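Local coordinates for cell division control protein 73 (Saccharomyces cerevisiae, PDB 3V46), which serves as a subunit of the PAF1 complex in transcription elongation and histone modification, its C-terminal Ras-like domain promoting association of the complex with chromatin, at residues A[13-24]-A[84-94]. Residues are numbered along the deposited sequence; the frame is centred on the assembly and turned at random. Where two conformers were deposited one is given.
Sequences KDPIILIPSAAS and YWDRVVAIFTT
Arg-87 reaches across to the backbone of Asp-14 and grips its carbonyl oxygen side-on. NE and NH2 both donate to Asp-14 O, each at 2.9 Å, and the oxygen lies in the guanidinium plane. NH2 uses a lone pair in the carbonyl plane, whereas NE comes in tilted from it. A bend at chi3 (59°) turns the guanidinium edge to this oxygen. CB of Lys-13 lies over one face, 3.7 Å above the plane, and CD1 of Ile-16 over the opposite face, both toward the rim. The flat group is thus held at its edge and flanked by aliphatic carbons. Beyond it, strands 16-18 and 88-92 pair in parallel, with Val-89 N bonding to Ile-16 O at 2.9 Å. They are neighbouring inner strands of the Ras-like sheet. A beta bulge at Val-89 shifts the register by one between Ile-16 and Ile-17. Ile-16, Leu-18, Val-88 and Ile-91 line one face of the sheet. There Leu-18 stands at about a right angle to Trp-85, its CD1 3.7 Å from CZ3. On the other face, Ile-17 CG2 lies 3.9 Å from Phe-92 CE1, and helix 149-166 covers Ile-17 and Ala-90 through Leu-160. Ile-19, in one of its conformers, touches the same ring. Past the strands, CG2 of Thr-94 packs on Pro-20 O at 3.6 Å, while its OG1 bonds to His-96 N. A water donates to Thr-94 O.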
loop_
_atom_site.group_PDB
_atom_site.type_symbol
_atom_site.label_atom_id
_atom_site.label_comp_id
_atom_site.label_asym_id
_atom_site.label_seq_id
_atom_site.Cartn_x
_atom_site.Cartn_y
_atom_site.Cartn_z
ATOM N N LYS A 13 -3.241 -10.723 14.637
ATOM C CA LYS A 13 -3.575 -11.325 13.349
ATOM C C LYS A 13 -2.745 -10.635 12.280
ATOM O O LYS A 13 -2.175 -9.572 12.538
ATOM C CB LYS A 13 -5.071 -11.216 13.040
ATOM C CG LYS A 13 -5.953 -12.022 13.985
ATOM C CD LYS A 13 -7.035 -12.782 13.227
ATOM C CE LYS A 13 -7.951 -13.539 14.182
ATOM N NZ LYS A 13 -9.031 -14.281 13.470
ATOM N N ASP A 14 -2.647 -11.231 11.093
ATOM C CA ASP A 14 -1.813 -10.639 10.048
ATOM C C ASP A 14 -2.385 -9.310 9.566
ATOM O O ASP A 14 -3.563 -9.206 9.216
ATOM C CB ASP A 14 -1.634 -11.590 8.865
ATOM C CG ASP A 14 -0.790 -12.806 9.212
ATOM O OD1 ASP A 14 -0.022 -12.752 10.198
ATOM O OD2 ASP A 14 -0.878 -13.814 8.483
ATOM N N PRO A 15 -1.544 -8.274 9.549
ATOM C CA PRO A 15 -2.032 -6.990 9.040
ATOM C C PRO A 15 -2.286 -7.021 7.530
ATOM O O PRO A 15 -1.716 -7.830 6.783
ATOM C CB PRO A 15 -0.893 -6.024 9.383
ATOM C CG PRO A 15 0.316 -6.882 9.480
ATOM C CD PRO A 15 -0.147 -8.204 9.997
ATOM N N ILE A 16 -3.132 -6.102 7.087
ATOM C CA ILE A 16 -3.586 -6.068 5.713
ATOM C C ILE A 16 -3.204 -4.754 5.042
ATOM O O ILE A 16 -3.317 -3.682 5.641
ATOM C CB ILE A 16 -5.112 -6.233 5.655
ATOM C CG1 ILE A 16 -5.512 -7.568 6.301
ATOM C CG2 ILE A 16 -5.606 -6.153 4.231
ATOM C CD1 ILE A 16 -7.004 -7.731 6.554
ATOM N N ILE A 17 -2.745 -4.853 3.798
ATOM C CA ILE A 17 -2.485 -3.699 2.953
ATOM C C ILE A 17 -3.447 -3.765 1.783
ATOM O O ILE A 17 -3.547 -4.789 1.110
ATOM C CB ILE A 17 -1.037 -3.689 2.428
ATOM C CG1 ILE A 17 -0.038 -3.616 3.591
ATOM C CG2 ILE A 17 -0.823 -2.493 1.500
ATOM C CD1 ILE A 17 1.454 -3.692 3.188
ATOM N N LEU A 18 -4.178 -2.686 1.544
ATOM C CA LEU A 18 -5.101 -2.642 0.412
ATOM C C LEU A 18 -4.437 -1.943 -0.758
ATOM O O LEU A 18 -3.972 -0.820 -0.624
ATOM C CB LEU A 18 -6.366 -1.882 0.774
ATOM C CG LEU A 18 -7.152 -2.381 1.970
ATOM C CD1 LEU A 18 -8.414 -1.543 2.139
ATOM C CD2 LEU A 18 -7.494 -3.830 1.773
ATOM N N ILE A 19 -4.432 -2.609 -1.907
ATOM C CA ILE A 19 -3.861 -2.057 -3.126
ATOM C C ILE A 19 -4.775 -2.389 -4.303
ATOM O O ILE A 19 -4.435 -3.200 -5.170
ATOM C CB ILE A 19 -2.408 -2.547 -3.346
ATOM C CG1 ILE A 19 -1.766 -1.806 -4.526
ATOM C CG2 ILE A 19 -2.358 -4.071 -3.528
ATOM C CD1 ILE A 19 -0.274 -1.981 -4.619
ATOM N N PRO A 20 -5.956 -1.779 -4.329
ATOM C CA PRO A 20 -6.735 -1.915 -5.561
ATOM C C PRO A 20 -6.034 -1.147 -6.675
ATOM O O PRO A 20 -5.177 -0.306 -6.396
ATOM C CB PRO A 20 -8.043 -1.233 -5.216
ATOM C CG PRO A 20 -7.628 -0.136 -4.291
ATOM C CD PRO A 20 -6.544 -0.784 -3.422
ATOM N N SER A 21 -6.369 -1.435 -7.918
ATOM C CA SER A 21 -5.694 -0.763 -9.010
ATOM C C SER A 21 -6.663 -0.083 -9.957
ATOM O O SER A 21 -7.824 -0.468 -10.068
ATOM C CB SER A 21 -4.809 -1.744 -9.799
ATOM O OG SER A 21 -5.563 -2.760 -10.448
ATOM N N ALA A 22 -6.168 0.962 -10.606
ATOM C CA ALA A 22 -6.821 1.565 -11.752
ATOM C C ALA A 22 -5.860 1.466 -12.940
ATOM O O ALA A 22 -4.728 1.004 -12.795
ATOM C CB ALA A 22 -7.198 3.014 -11.459
ATOM N N ALA A 23 -6.300 1.879 -14.120
ATOM C CA ALA A 23 -5.466 1.716 -15.292
ATOM C C ALA A 23 -4.152 2.446 -15.104
ATOM O O ALA A 23 -3.111 1.987 -15.564
ATOM C CB ALA A 23 -6.194 2.235 -16.542
ATOM N N SER A 24 -4.208 3.567 -14.389
ATOM C CA SER A 24 -3.059 4.448 -14.207
ATOM C C SER A 24 -2.100 3.987 -13.108
ATOM O O SER A 24 -1.024 4.555 -12.944
ATOM C CB SER A 24 -3.553 5.847 -13.855
ATOM O OG SER A 24 -4.353 5.798 -12.682
ATOM N N TYR A 84 -12.045 -7.418 10.334
ATOM C CA TYR A 84 -10.993 -7.441 9.326
ATOM C C TYR A 84 -10.530 -6.015 9.053
ATOM O O TYR A 84 -9.359 -5.770 8.782
ATOM C CB TYR A 84 -11.482 -8.061 8.010
ATOM C CG TYR A 84 -11.406 -9.570 7.939
ATOM C CD1 TYR A 84 -10.243 -10.206 7.532
ATOM C CD2 TYR A 84 -12.505 -10.357 8.250
ATOM C CE1 TYR A 84 -10.170 -11.585 7.455
ATOM C CE2 TYR A 84 -12.441 -11.735 8.180
ATOM C CZ TYR A 84 -11.272 -12.343 7.779
ATOM O OH TYR A 84 -11.204 -13.715 7.701
ATOM N N TRP A 85 -11.455 -5.069 9.112
ATOM C CA TRP A 85 -11.110 -3.682 8.821
ATOM C C TRP A 85 -10.131 -3.095 9.832
ATOM O O TRP A 85 -9.351 -2.210 9.489
ATOM C CB TRP A 85 -12.368 -2.821 8.721
ATOM C CG TRP A 85 -13.033 -3.040 7.423
ATOM C CD1 TRP A 85 -14.156 -3.778 7.175
ATOM C CD2 TRP A 85 -12.578 -2.556 6.158
ATOM N NE1 TRP A 85 -14.434 -3.768 5.827
ATOM C CE2 TRP A 85 -13.480 -3.023 5.183
ATOM C CE3 TRP A 85 -11.501 -1.762 5.758
ATOM C CZ2 TRP A 85 -13.328 -2.733 3.833
ATOM C CZ3 TRP A 85 -11.356 -1.474 4.417
ATOM C CH2 TRP A 85 -12.271 -1.948 3.474
ATOM N N ASP A 86 -10.157 -3.589 11.065
ATOM C CA ASP A 86 -9.237 -3.100 12.090
ATOM C C ASP A 86 -7.807 -3.518 11.790
ATOM O O ASP A 86 -6.865 -2.970 12.373
ATOM C CB ASP A 86 -9.618 -3.628 13.472
ATOM C CG ASP A 86 -10.954 -3.119 13.950
ATOM O OD1 ASP A 86 -11.308 -1.973 13.610
ATOM O OD2 ASP A 86 -11.650 -3.867 14.681
ATOM N N ARG A 87 -7.653 -4.498 10.895
ATOM C CA ARG A 87 -6.351 -5.058 10.541
ATOM C C ARG A 87 -5.685 -4.310 9.395
ATOM O O ARG A 87 -4.533 -4.569 9.075
ATOM C CB ARG A 87 -6.496 -6.533 10.149
ATOM C CG ARG A 87 -6.890 -7.449 11.311
ATOM C CD ARG A 87 -7.342 -8.817 10.823
ATOM N NE ARG A 87 -6.319 -9.509 10.047
ATOM C CZ ARG A 87 -6.519 -10.647 9.394
ATOM N NH1 ARG A 87 -7.705 -11.241 9.436
ATOM N NH2 ARG A 87 -5.536 -11.201 8.703
ATOM N N VAL A 88 -6.412 -3.401 8.753
ATOM C CA VAL A 88 -5.867 -2.671 7.612
ATOM C C VAL A 88 -4.901 -1.608 8.128
ATOM O O VAL A 88 -5.291 -0.721 8.889
ATOM C CB VAL A 88 -6.993 -2.039 6.767
ATOM C CG1 VAL A 88 -6.427 -1.133 5.679
ATOM C CG2 VAL A 88 -7.855 -3.120 6.139
ATOM N N VAL A 89 -3.637 -1.724 7.728
ATOM C CA VAL A 89 -2.573 -0.850 8.236
ATOM C C VAL A 89 -2.051 0.119 7.180
ATOM O O VAL A 89 -1.406 1.110 7.511
ATOM C CB VAL A 89 -1.386 -1.658 8.817
ATOM C CG1 VAL A 89 -1.837 -2.490 10.006
ATOM C CG2 VAL A 89 -0.747 -2.540 7.762
ATOM N N ALA A 90 -2.327 -0.154 5.907
ATOM C CA ALA A 90 -1.924 0.750 4.833
ATOM C C ALA A 90 -2.849 0.583 3.657
ATOM O O ALA A 90 -3.326 -0.523 3.373
ATOM C CB ALA A 90 -0.482 0.488 4.420
ATOM N N ILE A 91 -3.079 1.698 2.968
ATOM C CA ILE A 91 -3.925 1.748 1.791
ATOM C C ILE A 91 -3.182 2.507 0.703
ATOM O O ILE A 91 -2.805 3.672 0.890
ATOM C CB ILE A 91 -5.266 2.440 2.104
ATOM C CG1 ILE A 91 -6.025 1.652 3.196
ATOM C CG2 ILE A 91 -6.124 2.564 0.843
ATOM C CD1 ILE A 91 -7.267 2.319 3.690
ATOM N N PHE A 92 -2.944 1.835 -0.423
ATOM C CA PHE A 92 -2.429 2.492 -1.606
ATOM C C PHE A 92 -3.612 3.028 -2.381
ATOM O O PHE A 92 -4.584 2.303 -2.614
ATOM C CB PHE A 92 -1.643 1.517 -2.485
ATOM C CG PHE A 92 -0.305 1.115 -1.929
ATOM C CD1 PHE A 92 -0.132 0.856 -0.585
ATOM C CD2 PHE A 92 0.779 0.979 -2.757
ATOM C CE1 PHE A 92 1.110 0.474 -0.088
ATOM C CE2 PHE A 92 2.013 0.592 -2.262
ATOM C CZ PHE A 92 2.173 0.329 -0.938
ATOM N N THR A 93 -3.528 4.285 -2.812
ATOM C CA THR A 93 -4.653 4.927 -3.477
ATOM C C THR A 93 -4.438 5.105 -4.972
ATOM O O THR A 93 -3.325 5.353 -5.440
ATOM C CB THR A 93 -4.940 6.312 -2.876
ATOM O OG1 THR A 93 -3.780 7.138 -3.019
ATOM C CG2 THR A 93 -5.293 6.202 -1.418
ATOM N N THR A 94 -5.535 4.983 -5.706
ATOM C CA THR A 94 -5.533 5.090 -7.154
ATOM C C THR A 94 -5.705 6.528 -7.563
ATOM O O THR A 94 -5.350 6.910 -8.667
ATOM C CB THR A 94 -6.717 4.320 -7.768
ATOM O OG1 THR A 94 -7.942 4.874 -7.275
ATOM C CG2 THR A 94 -6.643 2.845 -7.406
HETATM O O HOH W 1 -3.371 5.803 -10.359
#